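Local coordinates for arginyl-trna synthetase (Thermus thermophilus, PDB 1IQ0), which probably charges its cognate tRNA with L-arginine in an ATP-dependent reaction, as a monomeric class I aminoacyl-tRNA synthetase, at residues 121-126 against 444-449; 132-137 against 231-236. All coordinates share one frame; numbering follows the deposited sequence.

From the N terminus, the chain passes the small N-terminal domain and strand 104-108 before helix 120-138, which serves both contacts. The second half of this helix, at 132-137, meets the loop 231-236 in contact 2, closing a loop of 93 residues where the chain enters strand 236-239. The first turns, at 121-126, wait for helix 430-448; contact 1 then closes a loop of 317 residues, within which contact 2 is nested. The centres lie about 14 Å apart, and the contacts touch where I126 CG2 packs against A232 CB at 3.5 Å. Helix 120-138 thus packs against the loop leading into strand 236-239 at one end and against helix 430-448 at the other.

Contact 1. Residues 121-126 against 444-449; sequences GHLRNI and FSMVKT
The guanidinium of R124 presents an edge to the backbone of T449: NH1 lies 3.4 Å from T449 O, which sits near the guanidinium plane. M446 O approaches the same group obliquely and lies closer to the aliphatic part of the chain, 3.3 Å from R124 CD. The strongest polar partner of the R124 head is K453 O, which accepts a hydrogen bond from NH2; E386 O takes a weak one from the same nitrogen. These two carbonyls meet NH2 of a buried cation, which may stabilise its charge. CG leaves anti to the backbone N (chi1 169°), and bends at chi2 and chi3 carry the head past M446 toward T449. G121 and H122, whose imidazole stacks on H119 and accepts a bond from H119 N at ND1, end the predicted 'HIGH' region, a signature of class I synthetases, at the start of helix 120-138 in the nucleotide-binding (Rossmann-type) catalytic domain. Helix 430-448 comes up against this start closely, with R124 CA and M446 CA 5.0 Å apart. M446 fills the junction: its chain folds at chi2, laying SD alongside the backbone of the first helix, 3.6 Å from R124 N. The sulfur also touches the roots of two neighbouring side chains, at 3.9 Å from L123 CB and 3.9 Å from R124 CB. On the second segment F444 O accepts from both V447 N and K448 N in the last turn. I455 of strand 455-457 packs on R124, M446 and T449, while V388 of strand 380-390 packs on R124 and M446.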
ATOM      1  N   GLY A 121       5.965 -14.531  -3.639  1.00 43.18           N
ATOM      2  CA  GLY A 121       6.720 -13.477  -2.989  1.00 43.30           C
ATOM      3  C   GLY A 121       6.386 -12.109  -3.557  1.00 44.34           C
ATOM      4  O   GLY A 121       6.436 -11.097  -2.854  1.00 50.29           O
ATOM      5  N   HIS A 122       6.025 -12.086  -4.834  1.00 31.79           N
ATOM      6  CA  HIS A 122       5.685 -10.853  -5.534  1.00 31.32           C
ATOM      7  C   HIS A 122       4.269 -10.375  -5.224  1.00 31.36           C
ATOM      8  O   HIS A 122       3.930  -9.220  -5.487  1.00 33.96           O
ATOM      9  CB  HIS A 122       5.831 -11.069  -7.045  1.00 26.63           C
ATOM     10  CG  HIS A 122       7.217 -11.438  -7.466  1.00 28.61           C
ATOM     11  ND1 HIS A 122       7.477 -12.388  -8.433  1.00 26.24           N
ATOM     12  CD2 HIS A 122       8.422 -10.971  -7.061  1.00 28.22           C
ATOM     13  CE1 HIS A 122       8.783 -12.486  -8.606  1.00 30.23           C
ATOM     14  NE2 HIS A 122       9.378 -11.637  -7.787  1.00 31.13           N
ATOM     15  N   LEU A 123       3.448 -11.269  -4.675  1.00 26.84           N
ATOM     16  CA  LEU A 123       2.061 -10.955  -4.339  1.00 28.67           C
ATOM     17  C   LEU A 123       1.933  -9.829  -3.330  1.00 28.81           C
ATOM     18  O   LEU A 123       1.236  -8.847  -3.572  1.00 37.41           O
ATOM     19  CB  LEU A 123       1.358 -12.186  -3.772  1.00 38.31           C
ATOM     20  CG  LEU A 123       0.194 -12.773  -4.563  1.00 37.58           C
ATOM     21  CD1 LEU A 123      -0.375 -13.933  -3.773  1.00 37.53           C
ATOM     22  CD2 LEU A 123      -0.865 -11.715  -4.811  1.00 39.14           C
ATOM     23  N   ARG A 124       2.588  -9.985  -2.187  1.00 19.51           N
ATOM     24  CA  ARG A 124       2.524  -8.975  -1.146  1.00 20.52           C
ATOM     25  C   ARG A 124       3.033  -7.615  -1.637  1.00 16.48           C
ATOM     26  O   ARG A 124       2.444  -6.576  -1.323  1.00 18.25           O
ATOM     27  CB  ARG A 124       3.319  -9.411   0.089  1.00 30.32           C
ATOM     28  CG  ARG A 124       3.492  -8.277   1.083  1.00 33.28           C
ATOM     29  CD  ARG A 124       2.926  -8.553   2.457  1.00 27.94           C
ATOM     30  NE  ARG A 124       3.792  -9.397   3.263  1.00 30.48           N
ATOM     31  CZ  ARG A 124       3.766  -9.447   4.594  1.00 26.88           C
ATOM     32  NH1 ARG A 124       2.925  -8.693   5.282  1.00 28.76           N
ATOM     33  NH2 ARG A 124       4.568 -10.279   5.240  1.00 25.65           N
ATOM     34  N   ASN A 125       4.122  -7.634  -2.404  1.00 22.32           N
ATOM     35  CA  ASN A 125       4.722  -6.413  -2.939  1.00 20.26           C
ATOM     36  C   ASN A 125       3.666  -5.619  -3.690  1.00 19.60           C
ATOM     37  O   ASN A 125       3.433  -4.449  -3.401  1.00 18.80           O
ATOM     38  CB  ASN A 125       5.878  -6.769  -3.889  1.00 20.74           C
ATOM     39  CG  ASN A 125       6.594  -5.541  -4.443  1.00 22.02           C
ATOM     40  OD1 ASN A 125       7.820  -5.422  -4.337  1.00 27.63           O
ATOM     41  ND2 ASN A 125       5.835  -4.626  -5.040  1.00 14.40           N
ATOM     42  N   ILE A 126       3.034  -6.272  -4.656  1.00 19.38           N
ATOM     43  CA  ILE A 126       2.011  -5.649  -5.479  1.00 21.14           C
ATOM     44  C   ILE A 126       0.813  -5.174  -4.652  1.00 22.41           C
ATOM     45  O   ILE A 126       0.370  -4.031  -4.790  1.00 24.36           O
ATOM     46  CB  ILE A 126       1.523  -6.637  -6.571  1.00 19.73           C
ATOM     47  CG1 ILE A 126       2.716  -7.086  -7.420  1.00 18.76           C
ATOM     48  CG2 ILE A 126       0.454  -5.980  -7.443  1.00 17.75           C
ATOM     49  CD1 ILE A 126       2.362  -8.006  -8.567  1.00 19.68           C
ATOM     50  N   PHE A 444      -6.870  -8.789   0.372  1.00 20.21           N
ATOM     51  CA  PHE A 444      -7.033  -8.507   1.800  1.00 20.25           C
ATOM     52  C   PHE A 444      -6.001  -9.247   2.637  1.00 16.47           C
ATOM     53  O   PHE A 444      -5.440  -8.694   3.578  1.00 21.89           O
ATOM     54  CB  PHE A 444      -8.437  -8.885   2.294  1.00 22.80           C
ATOM     55  CG  PHE A 444      -8.772  -8.285   3.632  1.00 22.68           C
ATOM     56  CD1 PHE A 444      -9.230  -6.977   3.723  1.00 21.91           C
ATOM     57  CD2 PHE A 444      -8.556  -9.001   4.806  1.00 21.53           C
ATOM     58  CE1 PHE A 444      -9.468  -6.384   4.965  1.00 20.94           C
ATOM     59  CE2 PHE A 444      -8.788  -8.421   6.050  1.00 18.90           C
ATOM     60  CZ  PHE A 444      -9.244  -7.110   6.129  1.00 22.23           C
ATOM     61  N   SER A 445      -5.759 -10.511   2.308  1.00 19.84           N
ATOM     62  CA  SER A 445      -4.771 -11.302   3.039  1.00 21.99           C
ATOM     63  C   SER A 445      -3.375 -10.658   2.964  1.00 22.94           C
ATOM     64  O   SER A 445      -2.670 -10.542   3.962  1.00 25.40           O
ATOM     65  CB  SER A 445      -4.706 -12.716   2.458  1.00 21.48           C
ATOM     66  OG  SER A 445      -3.619 -13.442   3.010  1.00 20.14           O
ATOM     67  N   MET A 446      -2.982 -10.245   1.768  1.00 16.83           N
ATOM     68  CA  MET A 446      -1.670  -9.632   1.561  1.00 18.54           C
ATOM     69  C   MET A 446      -1.440  -8.320   2.301  1.00 19.16           C
ATOM     70  O   MET A 446      -0.295  -7.914   2.512  1.00 20.78           O
ATOM     71  CB  MET A 446      -1.439  -9.412   0.065  1.00 25.90           C
ATOM     72  CG  MET A 446      -1.237 -10.701  -0.729  1.00 24.08           C
ATOM     73  SD  MET A 446       0.164 -11.636  -0.051  1.00 23.25           S
ATOM     74  CE  MET A 446      -0.720 -12.832   0.997  1.00 26.31           C
ATOM     75  N   VAL A 447      -2.511  -7.663   2.734  1.00 19.44           N
ATOM     76  CA  VAL A 447      -2.332  -6.383   3.399  1.00 21.07           C
ATOM     77  C   VAL A 447      -2.861  -6.227   4.834  1.00 22.29           C
ATOM     78  O   VAL A 447      -2.585  -5.223   5.490  1.00 23.38           O
ATOM     79  CB  VAL A 447      -2.916  -5.258   2.489  1.00 28.37           C
ATOM     80  CG1 VAL A 447      -4.440  -5.177   2.635  1.00 25.18           C
ATOM     81  CG2 VAL A 447      -2.260  -3.954   2.810  1.00 36.22           C
ATOM     82  N   LYS A 448      -3.600  -7.206   5.349  1.00 26.33           N
ATOM     83  CA  LYS A 448      -4.118  -7.074   6.712  1.00 27.70           C
ATOM     84  C   LYS A 448      -3.049  -7.243   7.800  1.00 30.67           C
ATOM     85  O   LYS A 448      -3.205  -6.749   8.921  1.00 28.85           O
ATOM     86  CB  LYS A 448      -5.237  -8.082   6.959  1.00 34.51           C
ATOM     87  CG  LYS A 448      -4.757  -9.487   7.235  1.00 39.94           C
ATOM     88  CD  LYS A 448      -5.896 -10.365   7.746  1.00 44.18           C
ATOM     89  CE  LYS A 448      -5.413 -11.774   8.049  1.00 45.03           C
ATOM     90  NZ  LYS A 448      -6.520 -12.677   8.471  1.00 49.64           N
ATOM     91  N   THR A 449      -1.963  -7.934   7.465  1.00 28.59           N
ATOM     92  CA  THR A 449      -0.880  -8.199   8.413  1.00 30.73           C
ATOM     93  C   THR A 449       0.279  -7.211   8.287  1.00 30.61           C
ATOM     94  O   THR A 449       0.769  -6.967   7.187  1.00 30.11           O
ATOM     95  CB  THR A 449      -0.329  -9.623   8.201  1.00 30.64           C
ATOM     96  OG1 THR A 449      -1.384 -10.576   8.388  1.00 33.91           O
ATOM     97  CG2 THR A 449       0.808  -9.915   9.168  1.00 29.46           C
TER

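Contact 2. Residues 132-137 against 231-236; sequences IARILA and NARYDL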
ATOM      1  N   ILE A 132      -1.202   1.208  -0.748  1.00 17.67           N
ATOM      2  CA  ILE A 132      -0.721   2.468  -0.200  1.00 17.36           C
ATOM      3  C   ILE A 132      -0.832   3.578  -1.241  1.00 15.47           C
ATOM      4  O   ILE A 132      -1.053   4.729  -0.888  1.00 16.25           O
ATOM      5  CB  ILE A 132       0.739   2.366   0.339  1.00 25.59           C
ATOM      6  CG1 ILE A 132       1.055   3.591   1.199  1.00 28.36           C
ATOM      7  CG2 ILE A 132       1.739   2.296  -0.807  1.00 21.23           C
ATOM      8  CD1 ILE A 132       0.074   3.821   2.332  1.00 35.90           C
ATOM      9  N   ALA A 133      -0.695   3.233  -2.521  1.00 21.24           N
ATOM     10  CA  ALA A 133      -0.821   4.228  -3.584  1.00 19.11           C
ATOM     11  C   ALA A 133      -2.256   4.757  -3.619  1.00 18.54           C
ATOM     12  O   ALA A 133      -2.474   5.963  -3.722  1.00 20.64           O
ATOM     13  CB  ALA A 133      -0.466   3.616  -4.951  1.00 11.27           C
ATOM     14  N   ARG A 134      -3.225   3.843  -3.553  1.00 20.51           N
ATOM     15  CA  ARG A 134      -4.641   4.209  -3.570  1.00 21.43           C
ATOM     16  C   ARG A 134      -5.015   5.038  -2.334  1.00 20.33           C
ATOM     17  O   ARG A 134      -5.707   6.051  -2.434  1.00 22.10           O
ATOM     18  CB  ARG A 134      -5.520   2.953  -3.595  1.00 16.61           C
ATOM     19  CG  ARG A 134      -5.471   2.148  -4.888  1.00 17.56           C
ATOM     20  CD  ARG A 134      -6.248   0.862  -4.723  1.00 19.93           C
ATOM     21  NE  ARG A 134      -6.287   0.067  -5.947  1.00 20.41           N
ATOM     22  CZ  ARG A 134      -7.156   0.244  -6.937  1.00 17.71           C
ATOM     23  NH1 ARG A 134      -8.074   1.194  -6.857  1.00 18.81           N
ATOM     24  NH2 ARG A 134      -7.108  -0.542  -8.003  1.00 23.66           N
ATOM     25  N   ILE A 135      -4.554   4.588  -1.173  1.00 22.04           N
ATOM     26  CA  ILE A 135      -4.832   5.263   0.086  1.00 21.77           C
ATOM     27  C   ILE A 135      -4.283   6.689   0.087  1.00 24.08           C
ATOM     28  O   ILE A 135      -4.990   7.625   0.468  1.00 24.80           O
ATOM     29  CB  ILE A 135      -4.245   4.447   1.265  1.00 19.23           C
ATOM     30  CG1 ILE A 135      -5.049   3.148   1.425  1.00 16.15           C
ATOM     31  CG2 ILE A 135      -4.237   5.276   2.546  1.00 22.25           C
ATOM     32  CD1 ILE A 135      -4.475   2.176   2.458  1.00 15.21           C
ATOM     33  N   LEU A 136      -3.035   6.859  -0.350  1.00 18.81           N
ATOM     34  CA  LEU A 136      -2.425   8.192  -0.406  1.00 19.59           C
ATOM     35  C   LEU A 136      -3.184   9.145  -1.323  1.00 19.41           C
ATOM     36  O   LEU A 136      -3.364  10.309  -0.992  1.00 22.43           O
ATOM     37  CB  LEU A 136      -0.970   8.100  -0.871  1.00 15.75           C
ATOM     38  CG  LEU A 136      -0.011   7.608   0.210  1.00 17.41           C
ATOM     39  CD1 LEU A 136       1.283   7.129  -0.425  1.00 21.42           C
ATOM     40  CD2 LEU A 136       0.238   8.743   1.223  1.00 15.53           C
ATOM     41  N   ALA A 137      -3.606   8.645  -2.481  1.00 17.67           N
ATOM     42  CA  ALA A 137      -4.354   9.452  -3.436  1.00 19.26           C
ATOM     43  C   ALA A 137      -5.660   9.919  -2.794  1.00 22.51           C
ATOM     44  O   ALA A 137      -6.019  11.092  -2.888  1.00 24.78           O
ATOM     45  CB  ALA A 137      -4.659   8.630  -4.709  1.00 23.40           C
ATOM     46  N   ASN A 231      -5.508  -6.402  -9.873  1.00 21.33           N
ATOM     47  CA  ASN A 231      -6.117  -5.079  -9.763  1.00 21.92           C
ATOM     48  C   ASN A 231      -5.135  -3.997  -9.297  1.00 24.76           C
ATOM     49  O   ASN A 231      -5.483  -3.111  -8.520  1.00 24.94           O
ATOM     50  CB  ASN A 231      -7.348  -5.137  -8.844  1.00 19.65           C
ATOM     51  CG  ASN A 231      -8.204  -3.871  -8.926  1.00 23.21           C
ATOM     52  OD1 ASN A 231      -8.337  -3.258  -9.991  1.00 24.23           O
ATOM     53  ND2 ASN A 231      -8.796  -3.485  -7.801  1.00 24.45           N
ATOM     54  N   ALA A 232      -3.903  -4.088  -9.791  1.00 21.20           N
ATOM     55  CA  ALA A 232      -2.846  -3.120  -9.479  1.00 22.76           C
ATOM     56  C   ALA A 232      -2.849  -2.057 -10.581  1.00 22.26           C
ATOM     57  O   ALA A 232      -3.187  -2.355 -11.726  1.00 21.19           O
ATOM     58  CB  ALA A 232      -1.495  -3.825  -9.439  1.00 21.00           C
ATOM     59  N   ARG A 233      -2.475  -0.826 -10.245  1.00 28.26           N
ATOM     60  CA  ARG A 233      -2.456   0.252 -11.239  1.00 29.89           C
ATOM     61  C   ARG A 233      -1.040   0.800 -11.444  1.00 27.99           C
ATOM     62  O   ARG A 233      -0.255   0.856 -10.506  1.00 22.49           O
ATOM     63  CB  ARG A 233      -3.375   1.401 -10.802  1.00 46.15           C
ATOM     64  CG  ARG A 233      -4.633   0.969 -10.054  1.00 54.52           C
ATOM     65  CD  ARG A 233      -5.567   2.146  -9.743  1.00 54.57           C
ATOM     66  NE  ARG A 233      -4.868   3.342  -9.268  1.00 62.76           N
ATOM     67  CZ  ARG A 233      -3.995   3.365  -8.263  1.00 66.03           C
ATOM     68  NH1 ARG A 233      -3.699   2.251  -7.609  1.00 64.27           N
ATOM     69  NH2 ARG A 233      -3.408   4.505  -7.915  1.00 63.02           N
ATOM     70  N   TYR A 234      -0.716   1.204 -12.672  1.00 26.23           N
ATOM     71  CA  TYR A 234       0.607   1.753 -12.960  1.00 22.23           C
ATOM     72  C   TYR A 234       0.538   2.969 -13.863  1.00 23.18           C
ATOM     73  O   TYR A 234      -0.264   3.016 -14.798  1.00 22.35           O
ATOM     74  CB  TYR A 234       1.511   0.713 -13.638  1.00 17.04           C
ATOM     75  CG  TYR A 234       1.655  -0.582 -12.881  1.00 16.87           C
ATOM     76  CD1 TYR A 234       0.735  -1.614 -13.054  1.00 17.49           C
ATOM     77  CD2 TYR A 234       2.697  -0.770 -11.968  1.00 15.54           C
ATOM     78  CE1 TYR A 234       0.846  -2.804 -12.345  1.00 17.51           C
ATOM     79  CE2 TYR A 234       2.814  -1.955 -11.245  1.00 16.85           C
ATOM     80  CZ  TYR A 234       1.883  -2.967 -11.442  1.00 16.37           C
ATOM     81  OH  TYR A 234       1.974  -4.129 -10.722  1.00 19.53           O
ATOM     82  N   ASP A 235       1.390   3.952 -13.592  1.00 20.23           N
ATOM     83  CA  ASP A 235       1.442   5.150 -14.419  1.00 20.89           C
ATOM     84  C   ASP A 235       2.680   5.133 -15.317  1.00 22.76           C
ATOM     85  O   ASP A 235       2.612   5.472 -16.499  1.00 25.08           O
ATOM     86  CB  ASP A 235       1.490   6.405 -13.550  1.00 17.55           C
ATOM     87  CG  ASP A 235       0.247   6.578 -12.712  1.00 20.21           C
ATOM     88  OD1 ASP A 235       0.327   6.373 -11.482  1.00 20.19           O
ATOM     89  OD2 ASP A 235      -0.812   6.912 -13.291  1.00 22.63           O
ATOM     90  N   LEU A 236       3.811   4.728 -14.749  1.00 23.16           N
ATOM     91  CA  LEU A 236       5.061   4.729 -15.494  1.00 21.47           C
ATOM     92  C   LEU A 236       5.845   3.426 -15.461  1.00 21.31           C
ATOM     93  O   LEU A 236       5.800   2.666 -14.497  1.00 21.90           O
ATOM     94  CB  LEU A 236       5.978   5.824 -14.952  1.00 20.79           C
ATOM     95  CG  LEU A 236       5.456   7.254 -14.844  1.00 21.58           C
ATOM     96  CD1 LEU A 236       6.270   8.009 -13.796  1.00 22.38           C
ATOM     97  CD2 LEU A 236       5.531   7.937 -16.207  1.00 19.98           C
TER
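R134 reaches across to N231 and donates a hydrogen bond from NH2 to N231 O, 3.1 Å long and fairly straight at 161°. The oxygen lies in the guanidinium plane, 7° out of it, whereas the nitrogen is tilted 29° from the carbonyl plane. R233 runs beneath the same group: its CD sits 3.5 Å from one face of the R134 guanidinium, offset toward the rim. Bending at chi3 then turns the head of R233 back along the stem of R134, where R233 NH1 comes within 3.2 Å of R134 CG. R233 NH2 ends 4.3 Å from A133 CB, which meets it at the edge of the guanidinium. D130, one turn earlier on helix 120-138, holds both arginines, OD2 bridging to R134 NE and OD1 to R233 NH1, and so probably offsets the charges of R134 NE and R233 NH1, 3.8 Å apart. That helix is the crossover of a beta-alpha-beta unit between the adjacent parallel strands 104-108 and 141-149 of the Rossmann-type sheet. N231 offers its carbonyl from the end of helix 213-229, where its positive phi completes a Schellman motif; its amide ND2 is a donor that bonds to G585 O, not to R134. Farther along, D235 OD1 accepts from V145 N, and backbone bonds join D235 and L236 to strand 141-149. Y234 OH bonds T110 OG1, while A133 packs on V145 and I135 on P525 and L528 of helix 525-544.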